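Local coordinates for Cel44C (Paenibacillus polymyxa, PDB 2YIH), which hydrolyses the beta-1,4-glucan backbone of xyloglucan, and probably of cellulose, through its family 44 glycoside hydrolase module, at residues G369-T374 with P506-Y511; V401-K406 with W478-N483; V451-K454 with A459-A462; F501-T504 with A510-I513. The protein carries 8 engineered substitutions. All coordinates share one frame; numbering follows the deposited sequence. Where two conformers were deposited one is given.

Contact 1: residues G369-T374 with P506-Y511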
loop_
_atom_site.group_PDB
_atom_site.type_symbol
_atom_site.label_atom_id
_atom_site.label_comp_id
_atom_site.label_asym_id
_atom_site.label_seq_id
_atom_site.Cartn_x
_atom_site.Cartn_y
_atom_site.Cartn_z
ATOM N N GLY A 369 9.419 10.214 -11.027
ATOM C CA GLY A 369 8.819 9.120 -10.229
ATOM C C GLY A 369 9.521 8.950 -8.887
ATOM O O GLY A 369 8.882 8.652 -7.851
ATOM N N GLY A 370 10.837 9.125 -8.895
ATOM C CA GLY A 370 11.627 9.018 -7.667
ATOM C C GLY A 370 11.267 10.131 -6.685
ATOM O O GLY A 370 11.082 9.905 -5.488
ATOM N N ILE A 371 11.211 11.349 -7.198
ATOM C CA ILE A 371 10.884 12.464 -6.324
ATOM C C ILE A 371 9.444 12.394 -5.814
ATOM O O ILE A 371 9.184 12.637 -4.616
ATOM C CB ILE A 371 11.202 13.808 -6.986
ATOM C CG1 ILE A 371 12.708 13.932 -7.170
ATOM C CG2 ILE A 371 10.669 14.983 -6.130
ATOM C CD1 ILE A 371 13.111 15.178 -7.886
ATOM N N ALA A 372 8.507 12.016 -6.667
ATOM C CA ALA A 372 7.127 11.826 -6.192
ATOM C C ALA A 372 7.091 10.848 -5.014
ATOM O O ALA A 372 6.483 11.146 -3.984
ATOM C CB ALA A 372 6.210 11.349 -7.330
ATOM N N MET A 373 7.814 9.730 -5.124
ATOM C CA MET A 373 7.780 8.718 -4.088
ATOM C C MET A 373 8.530 9.129 -2.851
ATOM O O MET A 373 8.157 8.745 -1.746
ATOM C CB MET A 373 8.333 7.386 -4.608
ATOM C CG MET A 373 7.337 6.633 -5.445
ATOM S SD MET A 373 5.897 6.095 -4.479
ATOM C CE MET A 373 6.488 4.674 -3.546
ATOM N N THR A 374 9.598 9.901 -2.996
ATOM C CA THR A 374 10.297 10.400 -1.845
ATOM C C THR A 374 9.371 11.325 -1.040
ATOM O O THR A 374 9.434 11.375 0.185
ATOM C CB THR A 374 11.580 11.086 -2.298
ATOM O OG1 THR A 374 12.331 10.162 -3.112
ATOM C CG2 THR A 374 12.387 11.513 -1.115
ATOM N N PRO A 506 20.127 21.001 -6.023
ATOM C CA PRO A 506 19.965 21.205 -7.466
ATOM C C PRO A 506 18.568 20.788 -7.920
ATOM O O PRO A 506 17.862 20.105 -7.160
ATOM C CB PRO A 506 21.008 20.235 -8.072
ATOM C CG PRO A 506 21.987 20.048 -7.020
ATOM C CD PRO A 506 21.191 20.042 -5.726
ATOM N N PRO A 507 18.174 21.156 -9.145
ATOM C CA PRO A 507 16.872 20.730 -9.649
ATOM C C PRO A 507 16.781 19.195 -9.645
ATOM O O PRO A 507 17.798 18.502 -9.816
ATOM C CB PRO A 507 16.901 21.209 -11.112
ATOM C CG PRO A 507 17.969 22.257 -11.153
ATOM C CD PRO A 507 18.978 21.807 -10.203
ATOM N N LEU A 508 15.561 18.681 -9.490
ATOM C CA LEU A 508 15.316 17.235 -9.624
ATOM C C LEU A 508 16.312 16.418 -8.804
ATOM O O LEU A 508 16.905 15.469 -9.301
ATOM C CB LEU A 508 15.358 16.841 -11.106
ATOM C CG LEU A 508 14.334 17.642 -11.937
ATOM C CD1 LEU A 508 14.427 17.359 -13.460
ATOM C CD2 LEU A 508 12.901 17.429 -11.452
ATOM N N THR A 509 16.474 16.760 -7.523
ATOM C CA THR A 509 17.413 16.046 -6.624
ATOM C C THR A 509 16.726 15.779 -5.281
ATOM O O THR A 509 15.946 16.614 -4.817
ATOM C CB THR A 509 18.664 16.898 -6.356
ATOM O OG1 THR A 509 19.280 17.200 -7.610
ATOM C CG2 THR A 509 19.665 16.208 -5.472
ATOM N N ALA A 510 16.970 14.600 -4.711
ATOM C CA ALA A 510 16.482 14.297 -3.359
ATOM C C ALA A 510 17.678 13.934 -2.505
ATOM O O ALA A 510 18.518 13.157 -2.945
ATOM C CB ALA A 510 15.504 13.130 -3.408
ATOM N N TYR A 511 17.761 14.491 -1.296
ATOM C CA TYR A 511 18.836 14.142 -0.352
ATOM C C TYR A 511 18.232 13.643 0.955
ATOM O O TYR A 511 17.137 14.108 1.372
ATOM C CB TYR A 511 19.684 15.374 0.028
ATOM C CG TYR A 511 20.511 16.005 -1.087
ATOM C CD1 TYR A 511 21.478 15.256 -1.764
ATOM C CD2 TYR A 511 20.405 17.382 -1.361
ATOM C CE1 TYR A 511 22.283 15.840 -2.741
ATOM C CE2 TYR A 511 21.176 17.979 -2.373
ATOM C CZ TYR A 511 22.122 17.192 -3.043
ATOM O OH TYR A 511 22.888 17.773 -4.026
#
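Ile371 of helix 367-382 presses its terminal methyl against the G1 beta bulge of Leu508 and Thr509, two residues that both face Asn453 on the adjoining strand. The pair illustrates how a helix of a TIM barrel can double as a packing surface for an attached beta-sandwich. Leu508 has the left-handed backbone conformation (phi 49°, psi 50°) expected at the first position of such a bulge. In the conformer described, one of two deposited for Ile371, CD1 lies 3.7 Å from Thr509 N and rests on main chain, though its exact fit is doubtful. The extended outer bond, chi2 176°, carries CD1 out from the helix. Leu508 CD2 stands farther back, 4.2 Å from Ile371 CD1, and Met310 of helix 303-311 packs against both residues. One turn along the helix the contact is looser: Thr374, also deposited in two conformers, has CG2 4.2 Å from Ala510 CB in the one described. On the solvent side Pro507 is partly exposed and its CB points away from the helix. In that same conformer Thr374 OG1 turns back on its own helix, reaching Gly370 O at 2.7 Å from above the carbonyl plane, while Thr374 N donates to the same oxygen.

Contact 2: residues V401-K406 with W478-N483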
loop_
_atom_site.group_PDB
_atom_site.type_symbol
_atom_site.label_atom_id
_atom_site.label_comp_id
_atom_site.label_asym_id
_atom_site.label_seq_id
_atom_site.Cartn_x
_atom_site.Cartn_y
_atom_site.Cartn_z
ATOM N N VAL A 401 11.731 4.308 -8.335
ATOM C CA VAL A 401 10.922 3.924 -7.161
ATOM C C VAL A 401 11.808 3.259 -6.117
ATOM O O VAL A 401 11.736 3.577 -4.927
ATOM C CB VAL A 401 9.727 3.023 -7.570
ATOM C CG1 VAL A 401 8.973 2.526 -6.295
ATOM C CG2 VAL A 401 8.787 3.835 -8.450
ATOM N N SER A 402 12.655 2.334 -6.554
ATOM C CA SER A 402 13.561 1.670 -5.632
ATOM C C SER A 402 14.468 2.709 -4.983
ATOM O O SER A 402 14.757 2.603 -3.800
ATOM C CB SER A 402 14.377 0.587 -6.344
ATOM O OG SER A 402 13.541 -0.488 -6.777
ATOM N N ALA A 403 14.913 3.704 -5.752
ATOM C CA ALA A 403 15.746 4.785 -5.173
ATOM C C ALA A 403 15.062 5.507 -4.010
ATOM O O ALA A 403 15.656 5.704 -2.964
ATOM C CB ALA A 403 16.152 5.841 -6.254
ATOM N N ALA A 404 13.782 5.804 -4.177
ATOM C CA ALA A 404 13.012 6.499 -3.126
ATOM C C ALA A 404 12.961 5.653 -1.863
ATOM O O ALA A 404 13.195 6.180 -0.759
ATOM C CB ALA A 404 11.590 6.841 -3.617
ATOM N N TYR A 405 12.657 4.356 -1.999
ATOM C CA TYR A 405 12.659 3.496 -0.801
ATOM C C TYR A 405 14.039 3.458 -0.155
ATOM O O TYR A 405 14.150 3.522 1.062
ATOM C CB TYR A 405 12.179 2.053 -1.082
ATOM C CG TYR A 405 10.673 1.975 -1.239
ATOM C CD1 TYR A 405 9.828 1.926 -0.112
ATOM C CD2 TYR A 405 10.101 1.980 -2.509
ATOM C CE1 TYR A 405 8.424 1.902 -0.261
ATOM C CE2 TYR A 405 8.709 1.930 -2.672
ATOM C CZ TYR A 405 7.882 1.902 -1.535
ATOM O OH TYR A 405 6.515 1.936 -1.662
ATOM N N LYS A 406 15.068 3.265 -0.969
ATOM C CA LYS A 406 16.424 3.153 -0.421
ATOM C C LYS A 406 16.814 4.464 0.256
ATOM O O LYS A 406 17.506 4.435 1.258
ATOM C CB LYS A 406 17.434 2.784 -1.520
ATOM C CG LYS A 406 17.221 1.343 -1.953
ATOM C CD LYS A 406 17.887 0.989 -3.301
ATOM C CE LYS A 406 19.391 1.040 -3.191
ATOM N NZ LYS A 406 20.023 1.027 -4.560
ATOM N N TRP A 478 23.335 11.998 1.604
ATOM C CA TRP A 478 23.249 10.967 0.531
ATOM C C TRP A 478 22.114 11.403 -0.385
ATOM O O TRP A 478 21.191 12.079 0.051
ATOM C CB TRP A 478 22.878 9.606 1.120
ATOM C CG TRP A 478 23.997 8.904 1.912
ATOM C CD1 TRP A 478 24.862 7.934 1.454
ATOM C CD2 TRP A 478 24.296 9.093 3.295
ATOM N NE1 TRP A 478 25.700 7.529 2.490
ATOM C CE2 TRP A 478 25.369 8.230 3.622
ATOM C CE3 TRP A 478 23.777 9.927 4.283
ATOM C CZ2 TRP A 478 25.907 8.157 4.911
ATOM C CZ3 TRP A 478 24.322 9.866 5.579
ATOM C CH2 TRP A 478 25.375 8.982 5.880
ATOM N N GLY A 479 22.153 11.048 -1.658
ATOM C CA GLY A 479 21.099 11.544 -2.531
ATOM C C GLY A 479 21.041 10.822 -3.852
ATOM O O GLY A 479 21.894 10.019 -4.158
ATOM N N PHE A 480 20.002 11.110 -4.631
ATOM C CA PHE A 480 19.934 10.645 -6.020
ATOM C C PHE A 480 19.392 11.801 -6.818
ATOM O O PHE A 480 18.875 12.763 -6.253
ATOM C CB PHE A 480 19.053 9.374 -6.178
ATOM C CG PHE A 480 17.577 9.570 -5.827
ATOM C CD1 PHE A 480 16.689 10.142 -6.751
ATOM C CD2 PHE A 480 17.065 9.138 -4.590
ATOM C CE1 PHE A 480 15.309 10.297 -6.461
ATOM C CE2 PHE A 480 15.700 9.284 -4.281
ATOM C CZ PHE A 480 14.808 9.810 -5.222
ATOM N N ASP A 481 19.562 11.755 -8.122
ATOM C CA ASP A 481 19.101 12.832 -8.970
ATOM C C ASP A 481 18.876 12.283 -10.378
ATOM O O ASP A 481 18.802 11.059 -10.554
ATOM C CB ASP A 481 20.114 14.004 -8.956
ATOM C CG ASP A 481 21.490 13.636 -9.536
ATOM O OD1 ASP A 481 21.636 12.572 -10.185
ATOM O OD2 ASP A 481 22.417 14.518 -9.451
ATOM N N LYS A 482 18.756 13.155 -11.376
ATOM C CA LYS A 482 18.457 12.700 -12.740
ATOM C C LYS A 482 19.609 11.954 -13.404
ATOM O O LYS A 482 19.418 11.277 -14.421
ATOM C CB LYS A 482 18.034 13.870 -13.625
ATOM C CG LYS A 482 19.204 14.640 -14.211
ATOM C CD LYS A 482 18.703 15.824 -15.028
ATOM C CE LYS A 482 19.878 16.620 -15.590
ATOM N NZ LYS A 482 19.364 17.794 -16.367
ATOM N N ASN A 483 20.805 12.094 -12.850
ATOM C CA ASN A 483 21.999 11.499 -13.459
ATOM C C ASN A 483 22.262 10.090 -12.945
ATOM O O ASN A 483 22.936 9.295 -13.611
ATOM C CB ASN A 483 23.231 12.370 -13.166
ATOM C CG ASN A 483 23.078 13.775 -13.703
ATOM O OD1 ASN A 483 23.236 14.762 -12.963
ATOM N ND2 ASN A 483 22.657 13.875 -14.949
#
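Ala403 and Phe480 make a buried, apolar helix-on-sheet contact at the seam between the catalytic TIM barrel and the beta-sandwich, where helix 399-409, which follows the last barrel strand, lies against strand 474-481. It is a compact example of a methyl group seated on an aromatic face. Ala403 CB sits 3.9 Å from the centroid of the Phe480 ring and only 16° off its normal, a CH-pi geometry, with the methyl displaced toward the rim so that its shortest approach, 3.8 Å, is to Phe480 CD2. With CG placed between the backbone N and the carbonyl carbon (chi1 64°), the ring leaves the strand in the direction of the helix. Because the helix offers only a small side chain at Ala403, the ring also reaches main chain: Phe480 CE2 is 3.8 Å from Ala403 O and 4.0 Å from Ala404 N. Thr374 of helix 367-382, Ala510 and Ile487 add to the packing around the same ring. Beyond the phenylalanine, Asp481 O bonds to the hydroxyl of Tyr400, giving the seam a polar tie beside its apolar centre. A serine in place of Phe480 would probably leave the Ala403 methyl without its aromatic seat and open a gap between both helices and the sheet. Between the two segments themselves, then, the attraction is dispersion and a weak CH-pi contact, which depend on close fit and not on charge.

Contact 3: residues V451-K454 with A459-A462; sequences VMNK and AFDA
Met452 meets Phe460 through its backbone: Met452 O lies at the edge of the ring, near its plane, 3.8 Å from Phe460 CZ. The methionine side chain goes the other way, onto Ile371 and Thr374 of helix 367-382. Asn453, next along the strand, turns toward Phe460 and carries most of the contact. Its CG is anti to the backbone N (chi1 -173°), which brings the amide beside the ring, the two planes inclined at 34°. Asn453 CG approaches Phe460 CE2 at 3.2 Å, and Asn453 ND2 stands 3.4 Å from Phe460 CD2. At this point the chain crosses from one layer of the beta-sandwich to the other, consistent with a beta arch, since strands 446-453 and 460-467 are consecutive but not sheet neighbours. Replacing Phe460 by an alanine removes the ring, which would probably leave the Asn453 amide without its aromatic neighbour and a gap beside Ile10. Hydrogen bonds hold that amide in place: OD1 accepts from Ser455 N and ND2 donates to Ser458 O, both in the turn, and to Val505 O of strand 500-505. The strand ends with this residue, where Asn453 ND2 also passes 3.6 Å from Ala459 CA.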
loop_
_atom_site.group_PDB
_atom_site.type_symbol
_atom_site.label_atom_id
_atom_site.label_comp_id
_atom_site.label_asym_id
_atom_site.label_seq_id
_atom_site.Cartn_x
_atom_site.Cartn_y
_atom_site.Cartn_z
ATOM N N VAL A 451 14.947 15.926 1.978
ATOM C CA VAL A 451 14.565 17.153 1.285
ATOM C C VAL A 451 14.662 16.961 -0.238
ATOM O O VAL A 451 15.517 16.205 -0.747
ATOM C CB VAL A 451 15.417 18.363 1.770
ATOM C CG1 VAL A 451 16.921 18.163 1.478
ATOM C CG2 VAL A 451 14.883 19.681 1.172
ATOM N N MET A 452 13.766 17.589 -0.968
ATOM C CA MET A 452 13.802 17.435 -2.421
ATOM C C MET A 452 13.471 18.714 -3.152
ATOM O O MET A 452 12.673 19.519 -2.670
ATOM C CB MET A 452 12.875 16.298 -2.865
ATOM C CG MET A 452 11.378 16.575 -2.642
ATOM S SD MET A 452 10.450 15.098 -2.169
ATOM C CE MET A 452 11.015 14.934 -0.452
ATOM N N ASN A 453 14.079 18.878 -4.334
ATOM C CA ASN A 453 13.759 19.964 -5.251
ATOM C C ASN A 453 13.012 19.420 -6.469
ATOM O O ASN A 453 13.581 18.627 -7.255
ATOM C CB ASN A 453 15.079 20.636 -5.692
ATOM C CG ASN A 453 14.850 21.902 -6.513
ATOM O OD1 ASN A 453 13.756 22.160 -6.999
ATOM N ND2 ASN A 453 15.925 22.649 -6.733
ATOM N N LYS A 454 11.744 19.831 -6.595
ATOM C CA LYS A 454 10.843 19.399 -7.670
ATOM C C LYS A 454 10.967 20.285 -8.917
ATOM O O LYS A 454 10.367 19.993 -9.965
ATOM C CB LYS A 454 9.388 19.430 -7.183
ATOM C CG LYS A 454 9.089 18.459 -6.027
ATOM C CD LYS A 454 7.672 18.623 -5.497
ATOM C CE LYS A 454 7.598 19.712 -4.444
ATOM N NZ LYS A 454 6.195 19.963 -4.041
ATOM N N ALA A 459 17.943 25.403 -9.168
ATOM C CA ALA A 459 18.437 25.025 -7.841
ATOM C C ALA A 459 17.852 25.988 -6.827
ATOM O O ALA A 459 17.429 27.091 -7.188
ATOM C CB ALA A 459 19.956 25.091 -7.791
ATOM N N PHE A 460 17.858 25.593 -5.559
ATOM C CA PHE A 460 17.684 26.561 -4.478
ATOM C C PHE A 460 18.703 26.323 -3.375
ATOM O O PHE A 460 19.172 25.199 -3.170
ATOM C CB PHE A 460 16.247 26.577 -3.914
ATOM C CG PHE A 460 15.734 25.226 -3.449
ATOM C CD1 PHE A 460 16.150 24.678 -2.230
ATOM C CD2 PHE A 460 14.739 24.578 -4.165
ATOM C CE1 PHE A 460 15.655 23.437 -1.789
ATOM C CE2 PHE A 460 14.208 23.372 -3.712
ATOM C CZ PHE A 460 14.654 22.802 -2.539
ATOM N N ASP A 461 18.977 27.362 -2.594
ATOM C CA ASP A 461 19.760 27.186 -1.377
ATOM C C ASP A 461 18.744 27.010 -0.251
ATOM O O ASP A 461 17.932 27.896 -0.014
ATOM C CB ASP A 461 20.615 28.437 -1.097
ATOM C CG ASP A 461 21.860 28.516 -1.972
ATOM O OD1 ASP A 461 22.169 27.561 -2.728
ATOM O OD2 ASP A 461 22.524 29.577 -1.942
ATOM N N ALA A 462 18.762 25.856 0.414
ATOM C CA ALA A 462 17.862 25.626 1.544
ATOM C C ALA A 462 18.568 26.086 2.802
ATOM O O ALA A 462 19.628 25.566 3.139
ATOM C CB ALA A 462 17.504 24.128 1.654
#

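Contact 4: residues F501-T504 with A510-I513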
loop_
_atom_site.group_PDB
_atom_site.type_symbol
_atom_site.label_atom_id
_atom_site.label_comp_id
_atom_site.label_asym_id
_atom_site.label_seq_id
_atom_site.Cartn_x
_atom_site.Cartn_y
_atom_site.Cartn_z
ATOM N N PHE A 501 22.126 25.891 9.090
ATOM C CA PHE A 501 23.084 25.629 8.000
ATOM C C PHE A 501 22.380 25.782 6.674
ATOM O O PHE A 501 21.138 25.832 6.626
ATOM C CB PHE A 501 23.746 24.250 8.138
ATOM C CG PHE A 501 22.827 23.104 7.831
ATOM C CD1 PHE A 501 21.989 22.585 8.806
ATOM C CD2 PHE A 501 22.769 22.559 6.540
ATOM C CE1 PHE A 501 21.110 21.528 8.522
ATOM C CE2 PHE A 501 21.859 21.544 6.238
ATOM C CZ PHE A 501 21.051 21.013 7.240
ATOM N N THR A 502 23.164 25.937 5.607
ATOM C CA THR A 502 22.601 26.066 4.278
ATOM C C THR A 502 23.161 24.932 3.419
ATOM O O THR A 502 24.313 24.526 3.595
ATOM C CB THR A 502 22.930 27.441 3.627
ATOM O OG1 THR A 502 22.355 28.491 4.424
ATOM C CG2 THR A 502 22.304 27.547 2.242
ATOM N N TYR A 503 22.322 24.402 2.542
ATOM C CA TYR A 503 22.764 23.358 1.609
ATOM C C TYR A 503 22.054 23.600 0.294
ATOM O O TYR A 503 20.860 23.863 0.278
ATOM C CB TYR A 503 22.419 21.960 2.157
ATOM C CG TYR A 503 23.304 20.868 1.618
ATOM C CD1 TYR A 503 24.573 20.667 2.129
ATOM C CD2 TYR A 503 22.912 20.102 0.512
ATOM C CE1 TYR A 503 25.401 19.660 1.639
ATOM C CE2 TYR A 503 23.728 19.104 0.007
ATOM C CZ TYR A 503 24.966 18.871 0.575
ATOM O OH TYR A 503 25.809 17.877 0.090
ATOM N N THR A 504 22.779 23.522 -0.820
ATOM C CA THR A 504 22.161 23.787 -2.110
ATOM C C THR A 504 21.518 22.484 -2.595
ATOM O O THR A 504 22.168 21.451 -2.615
ATOM C CB THR A 504 23.216 24.274 -3.141
ATOM O OG1 THR A 504 23.849 25.477 -2.639
ATOM C CG2 THR A 504 22.567 24.573 -4.494
ATOM N N ALA A 510 16.970 14.600 -4.711
ATOM C CA ALA A 510 16.482 14.297 -3.359
ATOM C C ALA A 510 17.678 13.934 -2.505
ATOM O O ALA A 510 18.518 13.157 -2.945
ATOM C CB ALA A 510 15.504 13.130 -3.408
ATOM N N TYR A 511 17.761 14.491 -1.296
ATOM C CA TYR A 511 18.836 14.142 -0.352
ATOM C C TYR A 511 18.232 13.643 0.955
ATOM O O TYR A 511 17.137 14.108 1.372
ATOM C CB TYR A 511 19.684 15.374 0.028
ATOM C CG TYR A 511 20.511 16.005 -1.087
ATOM C CD1 TYR A 511 21.478 15.256 -1.764
ATOM C CD2 TYR A 511 20.405 17.382 -1.361
ATOM C CE1 TYR A 511 22.283 15.840 -2.741
ATOM C CE2 TYR A 511 21.176 17.979 -2.373
ATOM C CZ TYR A 511 22.122 17.192 -3.043
ATOM O OH TYR A 511 22.888 17.773 -4.026
ATOM N N HIS A 512 18.997 12.779 1.619
ATOM C CA HIS A 512 18.778 12.408 3.016
ATOM C C HIS A 512 19.978 12.932 3.781
ATOM O O HIS A 512 21.125 12.534 3.533
ATOM C CB HIS A 512 18.709 10.876 3.159
ATOM C CG HIS A 512 18.288 10.372 4.525
ATOM N ND1 HIS A 512 17.579 9.200 4.673
ATOM C CD2 HIS A 512 18.505 10.839 5.783
ATOM C CE1 HIS A 512 17.385 8.957 5.962
ATOM N NE2 HIS A 512 17.950 9.928 6.660
ATOM N N ILE A 513 19.709 13.907 4.636
ATOM C CA ILE A 513 20.747 14.527 5.499
ATOM C C ILE A 513 20.649 13.954 6.922
ATOM O O ILE A 513 19.558 13.877 7.478
ATOM C CB ILE A 513 20.524 16.034 5.565
ATOM C CG1 ILE A 513 20.603 16.623 4.137
ATOM C CG2 ILE A 513 21.533 16.707 6.512
ATOM C CD1 ILE A 513 20.132 18.052 4.004
HETATM O O HOH W 1 24.495 20.212 -3.762
#
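Tyr503 keeps its CG anti to the backbone N (chi1 -155°), whereas Tyr511 sets its own anti to the carbonyl carbon (chi1 -66°), and from facing strands the two rings meet at about a right angle. The result is a textbook T-shaped pair: the edge of Tyr503 points at the face of Tyr511, with centroids 5.3 Å apart and planes at 89°. Tyr503 CE2 makes the touch, 3.7 Å from Tyr511 CE2 and displaced toward the rim of that ring. Thr504 O comes to the Tyr511 ring from another direction, at its edge and near its plane, 3.6 Å from CE2. A water bridges the same two residues, donating to Thr504 O at 2.9 Å and hydrogen-bonded to Tyr511 OH at 2.9 Å. Farther along, Phe501 CZ and Ile513 CG2 add a looser apolar contact at 4.4 Å. The contact joins the two layers of the beta-sandwich, buried at Phe501 and Ile513 and reached by water near the tyrosines. Strand 487-493 borders it, with Ile493 against Phe501, Tyr503 and Ile513 and with Ala491 O accepting from Tyr503 OH, while Val477 of strand 474-481 packs on both tyrosines, and Phe501 stacks on Phe464 of strand 460-467.

The four contacts run outward from the barrel in layers. Contacts 1 and 2, with centres about 7 Å apart, set two adjacent barrel helices on one face of the sandwich; strand pairing joins them, Ala510 O lying 3.0 Å from Phe480 N. Contact 3, about 9 Å between centres from contact 1, is tied to it by Thr509 O and Asn453 N, also 3.0 Å apart. The segments of contacts 1 and 4 overlap at Ala510 and Tyr511; Ala510 faces the helix in contact 1 and Tyr511 faces strand 500-505 in contact 4. Contact 3 lies about 8 Å from contact 4, centre to centre, and Asp461 OD1 meets Thr504 OG1 at 2.7 Å. All four lie away from the glycan-binding pocket and the calcium site.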